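Pyruvate formate-lyase 2 (PDB 2F3O) belongs to the glycyl radical enzymes related to pyruvate formate-lyase and glycerol dehydratase and is probably a lyase, though its substrate is not established. Local coordinates at residues E323-V335 with W753-Q765. Sequence-based numbering, arbitrary orientation.
Sequences EQYFSGQATNQAV and WSAYFVELSRPVQ
W753 holds CG between its backbone N and carbonyl carbon (chi1 76°), which places the indole edge at S327 O and G328 O, while N332 keeps CG beside its own backbone N and brings its amide up to W753 CB and CG. The contact joins the chain just after G752, the predicted radical glycine of the glycyl radical loop, to the connection between helix 322-325 and strand 334-338. W753 NE1 donates to G328 O at 3.2 Å; the oxygen lies near the ring plane, but the donor stands above the carbonyl plane. S327 O meets the same ring edge, 3.1 Å from W753 CZ2, and A330 CB lies 3.7 Å from W753 NE1. The N332 amide is nearly perpendicular to the indole; its OD1 accepts from Q366, and its ND2 bonds a glycerol probably left from crystallisation. A leucine in place of W753 would probably leave G328 O without its indole donor and open a gap beside A330. Further along, A755 CB and L760 CD2 pack on G328 CA, at 3.7 and 3.6 Å, leaving little room for a side chain. The Q329 amide and E759 carboxylate stack with planes 4° apart, and N99 binds both, through Q329 NE2 and E759 OE2. At the N-cap of helix 762-770, S761 N donates to S327 OG over 3.1 Å, with an N-H...O angle of 145°.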
ATOM      1  N   GLU A 323      18.348  34.423 -22.908  1.00 57.69           N
ATOM      2  CA  GLU A 323      17.770  35.757 -23.090  1.00 58.14           C
ATOM      3  C   GLU A 323      16.848  35.890 -24.302  1.00 57.98           C
ATOM      4  O   GLU A 323      16.076  36.834 -24.384  1.00 57.79           O
ATOM      5  CB  GLU A 323      18.864  36.808 -23.200  1.00 58.23           C
ATOM      6  CG  GLU A 323      19.352  37.326 -21.872  1.00 59.96           C
ATOM      7  CD  GLU A 323      18.316  38.151 -21.143  1.00 62.13           C
ATOM      8  OE1 GLU A 323      17.534  38.893 -21.799  1.00 62.92           O
ATOM      9  OE2 GLU A 323      18.301  38.054 -19.899  1.00 63.24           O
ATOM     10  N   GLN A 324      16.947  34.972 -25.254  1.00 57.80           N
ATOM     11  CA  GLN A 324      16.069  35.030 -26.407  1.00 57.86           C
ATOM     12  C   GLN A 324      14.747  34.373 -26.081  1.00 57.09           C
ATOM     13  O   GLN A 324      13.700  34.804 -26.565  1.00 56.92           O
ATOM     14  CB  GLN A 324      16.699  34.336 -27.612  1.00 57.97           C
ATOM     15  CG  GLN A 324      17.805  35.127 -28.302  1.00 59.07           C
ATOM     16  CD  GLN A 324      18.672  34.250 -29.212  1.00 59.20           C
ATOM     17  OE1 GLN A 324      18.306  33.112 -29.540  1.00 60.84           O
ATOM     18  NE2 GLN A 324      19.825  34.779 -29.621  1.00 59.99           N
ATOM     19  N   TYR A 325      14.797  33.321 -25.266  1.00 56.42           N
ATOM     20  CA  TYR A 325      13.604  32.532 -24.979  1.00 55.57           C
ATOM     21  C   TYR A 325      12.892  33.045 -23.741  1.00 55.40           C
ATOM     22  O   TYR A 325      11.716  32.758 -23.534  1.00 55.07           O
ATOM     23  CB  TYR A 325      13.946  31.058 -24.806  1.00 55.02           C
ATOM     24  CG  TYR A 325      14.376  30.340 -26.064  1.00 54.43           C
ATOM     25  CD1 TYR A 325      15.696  30.369 -26.487  1.00 54.88           C
ATOM     26  CD2 TYR A 325      13.467  29.595 -26.817  1.00 54.70           C
ATOM     27  CE1 TYR A 325      16.108  29.692 -27.651  1.00 55.37           C
ATOM     28  CE2 TYR A 325      13.875  28.895 -27.976  1.00 54.17           C
ATOM     29  CZ  TYR A 325      15.195  28.961 -28.387  1.00 54.18           C
ATOM     30  OH  TYR A 325      15.623  28.299 -29.505  1.00 52.89           O
ATOM     31  N   PHE A 326      13.599  33.820 -22.922  1.00 55.52           N
ATOM     32  CA  PHE A 326      13.006  34.356 -21.690  1.00 55.85           C
ATOM     33  C   PHE A 326      13.286  35.852 -21.474  1.00 56.09           C
ATOM     34  O   PHE A 326      13.581  36.272 -20.349  1.00 56.45           O
ATOM     35  CB  PHE A 326      13.462  33.544 -20.467  1.00 55.51           C
ATOM     36  CG  PHE A 326      13.152  32.077 -20.563  1.00 55.78           C
ATOM     37  CD1 PHE A 326      14.102  31.173 -21.024  1.00 56.86           C
ATOM     38  CD2 PHE A 326      11.906  31.601 -20.224  1.00 55.32           C
ATOM     39  CE1 PHE A 326      13.805  29.820 -21.136  1.00 56.27           C
ATOM     40  CE2 PHE A 326      11.609  30.256 -20.332  1.00 55.18           C
ATOM     41  CZ  PHE A 326      12.557  29.369 -20.787  1.00 55.62           C
ATOM     42  N   SER A 327      13.165  36.645 -22.544  1.00 55.94           N
ATOM     43  CA  SER A 327      13.529  38.073 -22.537  1.00 55.62           C
ATOM     44  C   SER A 327      12.636  38.883 -21.624  1.00 55.23           C
ATOM     45  O   SER A 327      11.451  38.593 -21.499  1.00 55.61           O
ATOM     46  CB  SER A 327      13.418  38.659 -23.948  1.00 55.89           C
ATOM     47  OG  SER A 327      14.373  39.686 -24.158  1.00 55.92           O
ATOM     48  N   GLY A 328      13.194  39.895 -20.981  1.00 54.37           N
ATOM     49  CA  GLY A 328      12.381  40.748 -20.145  1.00 53.17           C
ATOM     50  C   GLY A 328      12.561  40.532 -18.672  1.00 52.61           C
ATOM     51  O   GLY A 328      11.652  40.814 -17.889  1.00 52.45           O
ATOM     52  N   GLN A 329      13.735  40.027 -18.311  1.00 52.42           N
ATOM     53  CA  GLN A 329      14.157  39.911 -16.914  1.00 52.36           C
ATOM     54  C   GLN A 329      13.159  39.155 -16.041  1.00 52.09           C
ATOM     55  O   GLN A 329      12.667  39.668 -15.030  1.00 52.38           O
ATOM     56  CB  GLN A 329      14.444  41.291 -16.329  1.00 52.51           C
ATOM     57  CG  GLN A 329      15.531  42.037 -17.061  1.00 52.92           C
ATOM     58  CD  GLN A 329      15.776  43.401 -16.468  1.00 53.54           C
ATOM     59  OE1 GLN A 329      14.836  44.107 -16.087  1.00 53.95           O
ATOM     60  NE2 GLN A 329      17.043  43.786 -16.383  1.00 53.81           N
ATOM     61  N   ALA A 330      12.847  37.937 -16.462  1.00 51.40           N
ATOM     62  CA  ALA A 330      11.755  37.184 -15.880  1.00 50.39           C
ATOM     63  C   ALA A 330      12.211  36.425 -14.655  1.00 49.68           C
ATOM     64  O   ALA A 330      13.050  35.532 -14.731  1.00 49.57           O
ATOM     65  CB  ALA A 330      11.212  36.243 -16.903  1.00 50.55           C
ATOM     66  N   THR A 331      11.682  36.804 -13.508  1.00 48.95           N
ATOM     67  CA  THR A 331      11.925  36.042 -12.297  1.00 48.10           C
ATOM     68  C   THR A 331      10.568  35.670 -11.724  1.00 47.48           C
ATOM     69  O   THR A 331      10.252  34.490 -11.577  1.00 47.57           O
ATOM     70  CB  THR A 331      12.751  36.832 -11.273  1.00 48.10           C
ATOM     71  OG1 THR A 331      12.139  38.106 -11.027  1.00 48.29           O
ATOM     72  CG2 THR A 331      14.162  37.042 -11.792  1.00 48.55           C
ATOM     73  N   ASN A 332       9.787  36.694 -11.398  1.00 46.45           N
ATOM     74  CA  ASN A 332       8.359  36.568 -11.170  1.00 45.69           C
ATOM     75  C   ASN A 332       7.897  36.018  -9.846  1.00 45.14           C
ATOM     76  O   ASN A 332       7.147  35.047  -9.809  1.00 45.22           O
ATOM     77  CB  ASN A 332       7.665  35.896 -12.351  1.00 45.58           C
ATOM     78  CG  ASN A 332       7.668  36.774 -13.554  1.00 45.86           C
ATOM     79  OD1 ASN A 332       7.107  37.850 -13.508  1.00 46.85           O
ATOM     80  ND2 ASN A 332       8.336  36.359 -14.618  1.00 45.83           N
ATOM     81  N   GLN A 333       8.354  36.647  -8.767  1.00 44.13           N
ATOM     82  CA  GLN A 333       7.770  36.415  -7.463  1.00 43.42           C
ATOM     83  C   GLN A 333       6.364  36.952  -7.525  1.00 42.72           C
ATOM     84  O   GLN A 333       6.164  38.149  -7.496  1.00 42.86           O
ATOM     85  CB  GLN A 333       8.534  37.155  -6.366  1.00 43.52           C
ATOM     86  CG  GLN A 333       9.874  36.555  -6.032  1.00 43.22           C
ATOM     87  CD  GLN A 333      10.758  37.529  -5.310  1.00 42.79           C
ATOM     88  OE1 GLN A 333      10.553  37.814  -4.133  1.00 42.92           O
ATOM     89  NE2 GLN A 333      11.758  38.045  -6.009  1.00 41.89           N
ATOM     90  N   ALA A 334       5.389  36.063  -7.612  1.00 42.05           N
ATOM     91  CA  ALA A 334       4.029  36.492  -7.809  1.00 41.56           C
ATOM     92  C   ALA A 334       3.285  36.748  -6.514  1.00 41.18           C
ATOM     93  O   ALA A 334       3.655  36.260  -5.459  1.00 41.31           O
ATOM     94  CB  ALA A 334       3.291  35.489  -8.634  1.00 41.94           C
ATOM     95  N   VAL A 335       2.209  37.504  -6.607  1.00 40.73           N
ATOM     96  CA  VAL A 335       1.408  37.776  -5.447  1.00 40.36           C
ATOM     97  C   VAL A 335      -0.042  37.612  -5.909  1.00 40.35           C
ATOM     98  O   VAL A 335      -0.362  38.000  -7.032  1.00 40.61           O
ATOM     99  CB  VAL A 335       1.795  39.186  -4.894  1.00 40.72           C
ATOM    100  CG1 VAL A 335       0.832  40.292  -5.305  1.00 39.52           C
ATOM    101  CG2 VAL A 335       2.012  39.143  -3.390  1.00 40.33           C
ATOM    102  N   TRP A 753       3.891  38.679 -17.670  1.00 46.61           N
ATOM    103  CA  TRP A 753       4.658  39.395 -16.647  1.00 45.71           C
ATOM    104  C   TRP A 753       5.104  40.768 -17.098  1.00 45.86           C
ATOM    105  O   TRP A 753       5.169  41.047 -18.291  1.00 46.22           O
ATOM    106  CB  TRP A 753       5.882  38.587 -16.244  1.00 44.63           C
ATOM    107  CG  TRP A 753       7.013  38.592 -17.201  1.00 43.84           C
ATOM    108  CD1 TRP A 753       8.210  39.214 -17.036  1.00 42.27           C
ATOM    109  CD2 TRP A 753       7.087  37.903 -18.466  1.00 44.23           C
ATOM    110  NE1 TRP A 753       9.031  38.963 -18.111  1.00 41.81           N
ATOM    111  CE2 TRP A 753       8.365  38.171 -19.009  1.00 42.58           C
ATOM    112  CE3 TRP A 753       6.198  37.090 -19.195  1.00 42.93           C
ATOM    113  CZ2 TRP A 753       8.772  37.664 -20.241  1.00 41.82           C
ATOM    114  CZ3 TRP A 753       6.610  36.589 -20.415  1.00 42.17           C
ATOM    115  CH2 TRP A 753       7.889  36.868 -20.920  1.00 42.52           C
ATOM    116  N   SER A 754       5.438  41.615 -16.132  1.00 46.11           N
ATOM    117  CA  SER A 754       5.937  42.958 -16.417  1.00 45.84           C
ATOM    118  C   SER A 754       7.429  43.035 -16.717  1.00 46.03           C
ATOM    119  O   SER A 754       8.266  42.597 -15.937  1.00 45.89           O
ATOM    120  CB  SER A 754       5.624  43.888 -15.256  1.00 45.80           C
ATOM    121  OG  SER A 754       4.253  44.237 -15.248  1.00 46.09           O
ATOM    122  N   ALA A 755       7.766  43.615 -17.855  1.00 46.59           N
ATOM    123  CA  ALA A 755       9.165  43.922 -18.144  1.00 47.11           C
ATOM    124  C   ALA A 755       9.335  45.400 -18.471  1.00 47.44           C
ATOM    125  O   ALA A 755       8.407  46.045 -18.984  1.00 47.47           O
ATOM    126  CB  ALA A 755       9.641  43.101 -19.289  1.00 46.81           C
ATOM    127  N   TYR A 756      10.514  45.939 -18.171  1.00 47.95           N
ATOM    128  CA  TYR A 756      10.869  47.277 -18.647  1.00 48.07           C
ATOM    129  C   TYR A 756      11.167  47.131 -20.124  1.00 49.28           C
ATOM    130  O   TYR A 756      12.042  46.352 -20.499  1.00 49.47           O
ATOM    131  CB  TYR A 756      12.092  47.812 -17.916  1.00 46.82           C
ATOM    132  CG  TYR A 756      11.843  48.080 -16.466  1.00 44.96           C
ATOM    133  CD1 TYR A 756      10.775  48.867 -16.061  1.00 43.66           C
ATOM    134  CD2 TYR A 756      12.682  47.560 -15.497  1.00 44.00           C
ATOM    135  CE1 TYR A 756      10.541  49.117 -14.724  1.00 43.29           C
ATOM    136  CE2 TYR A 756      12.464  47.805 -14.160  1.00 43.55           C
ATOM    137  CZ  TYR A 756      11.396  48.582 -13.784  1.00 44.04           C
ATOM    138  OH  TYR A 756      11.180  48.807 -12.459  1.00 44.89           O
ATOM    139  N   PHE A 757      10.428  47.862 -20.954  1.00 50.78           N
ATOM    140  CA  PHE A 757      10.507  47.734 -22.408  1.00 52.47           C
ATOM    141  C   PHE A 757      11.935  47.700 -22.940  1.00 53.27           C
ATOM    142  O   PHE A 757      12.233  46.971 -23.884  1.00 53.32           O
ATOM    143  CB  PHE A 757       9.741  48.871 -23.075  1.00 52.96           C
ATOM    144  CG  PHE A 757       9.743  48.800 -24.566  1.00 54.37           C
ATOM    145  CD1 PHE A 757       8.815  48.021 -25.229  1.00 56.23           C
ATOM    146  CD2 PHE A 757      10.680  49.509 -25.317  1.00 55.53           C
ATOM    147  CE1 PHE A 757       8.814  47.951 -26.627  1.00 57.57           C
ATOM    148  CE2 PHE A 757      10.694  49.435 -26.707  1.00 56.32           C
ATOM    149  CZ  PHE A 757       9.753  48.668 -27.364  1.00 56.12           C
ATOM    150  N   VAL A 758      12.799  48.498 -22.313  1.00 54.40           N
ATOM    151  CA  VAL A 758      14.232  48.601 -22.618  1.00 55.31           C
ATOM    152  C   VAL A 758      14.977  47.260 -22.518  1.00 55.75           C
ATOM    153  O   VAL A 758      15.926  46.996 -23.259  1.00 55.80           O
ATOM    154  CB  VAL A 758      14.865  49.658 -21.673  1.00 55.37           C
ATOM    155  CG1 VAL A 758      16.399  49.629 -21.712  1.00 55.91           C
ATOM    156  CG2 VAL A 758      14.327  51.030 -22.020  1.00 55.36           C
ATOM    157  N   GLU A 759      14.505  46.393 -21.631  1.00 56.35           N
ATOM    158  CA  GLU A 759      15.143  45.109 -21.408  1.00 56.99           C
ATOM    159  C   GLU A 759      14.660  43.957 -22.296  1.00 57.05           C
ATOM    160  O   GLU A 759      15.100  42.833 -22.133  1.00 57.13           O
ATOM    161  CB  GLU A 759      15.045  44.754 -19.931  1.00 56.82           C
ATOM    162  CG  GLU A 759      15.527  45.887 -19.048  1.00 58.41           C
ATOM    163  CD  GLU A 759      17.053  46.116 -19.127  1.00 61.52           C
ATOM    164  OE1 GLU A 759      17.520  47.171 -18.638  1.00 62.56           O
ATOM    165  OE2 GLU A 759      17.797  45.251 -19.657  1.00 62.71           O
ATOM    166  N   LEU A 760      13.775  44.247 -23.238  1.00 57.34           N
ATOM    167  CA  LEU A 760      13.324  43.259 -24.204  1.00 57.76           C
ATOM    168  C   LEU A 760      14.177  43.327 -25.447  1.00 58.43           C
ATOM    169  O   LEU A 760      14.569  44.404 -25.846  1.00 58.97           O
ATOM    170  CB  LEU A 760      11.889  43.557 -24.590  1.00 57.45           C
ATOM    171  CG  LEU A 760      10.922  43.483 -23.422  1.00 56.77           C
ATOM    172  CD1 LEU A 760       9.609  44.117 -23.786  1.00 56.27           C
ATOM    173  CD2 LEU A 760      10.732  42.040 -23.098  1.00 57.05           C
ATOM    174  N   SER A 761      14.445  42.184 -26.074  1.00 59.42           N
ATOM    175  CA  SER A 761      15.264  42.117 -27.296  1.00 60.23           C
ATOM    176  C   SER A 761      14.565  42.778 -28.485  1.00 60.86           C
ATOM    177  O   SER A 761      13.373  43.056 -28.407  1.00 60.54           O
ATOM    178  CB  SER A 761      15.574  40.659 -27.636  1.00 60.30           C
ATOM    179  OG  SER A 761      14.399  39.982 -28.061  1.00 60.37           O
ATOM    180  N   ARG A 762      15.310  43.034 -29.566  1.00 61.93           N
ATOM    181  CA  ARG A 762      14.741  43.658 -30.789  1.00 62.87           C
ATOM    182  C   ARG A 762      13.573  42.887 -31.370  1.00 62.56           C
ATOM    183  O   ARG A 762      12.542  43.510 -31.628  1.00 62.39           O
ATOM    184  CB  ARG A 762      15.771  43.911 -31.907  1.00 63.40           C
ATOM    185  CG  ARG A 762      17.078  44.481 -31.456  1.00 66.39           C
ATOM    186  CD  ARG A 762      17.205  45.971 -31.755  1.00 70.70           C
ATOM    187  NE  ARG A 762      18.453  46.490 -31.185  1.00 73.83           N
ATOM    188  CZ  ARG A 762      19.668  46.333 -31.722  1.00 74.89           C
ATOM    189  NH1 ARG A 762      19.834  45.677 -32.873  1.00 75.00           N
ATOM    190  NH2 ARG A 762      20.729  46.842 -31.103  1.00 74.89           N
ATOM    191  N   PRO A 763      13.720  41.546 -31.584  1.00 62.62           N
ATOM    192  CA  PRO A 763      12.518  40.844 -32.036  1.00 62.77           C
ATOM    193  C   PRO A 763      11.320  40.976 -31.087  1.00 63.13           C
ATOM    194  O   PRO A 763      10.197  41.141 -31.557  1.00 63.00           O
ATOM    195  CB  PRO A 763      12.988  39.386 -32.155  1.00 62.41           C
ATOM    196  CG  PRO A 763      14.435  39.485 -32.412  1.00 61.92           C
ATOM    197  CD  PRO A 763      14.863  40.607 -31.517  1.00 62.32           C
ATOM    198  N   VAL A 764      11.560  40.950 -29.776  1.00 63.80           N
ATOM    199  CA  VAL A 764      10.453  41.010 -28.819  1.00 64.36           C
ATOM    200  C   VAL A 764       9.841  42.409 -28.747  1.00 65.00           C
ATOM    201  O   VAL A 764       8.623  42.530 -28.731  1.00 65.29           O
ATOM    202  CB  VAL A 764      10.835  40.444 -27.426  1.00 64.21           C
ATOM    203  CG1 VAL A 764       9.687  40.588 -26.440  1.00 63.83           C
ATOM    204  CG2 VAL A 764      11.203  38.980 -27.544  1.00 64.12           C
ATOM    205  N   GLN A 765      10.680  43.448 -28.763  1.00 65.56           N
ATOM    206  CA  GLN A 765      10.229  44.849 -28.818  1.00 65.89           C
ATOM    207  C   GLN A 765       9.352  45.159 -30.026  1.00 66.32           C
ATOM    208  O   GLN A 765       8.309  45.818 -29.902  1.00 66.33           O
ATOM    209  CB  GLN A 765      11.423  45.791 -28.859  1.00 65.98           C
ATOM    210  CG  GLN A 765      12.083  46.027 -27.525  1.00 65.68           C
ATOM    211  CD  GLN A 765      13.149  47.082 -27.602  1.00 63.44           C
ATOM    212  OE1 GLN A 765      13.558  47.486 -28.686  1.00 62.12           O
ATOM    213  NE2 GLN A 765      13.609  47.539 -26.447  1.00 63.50           N
TER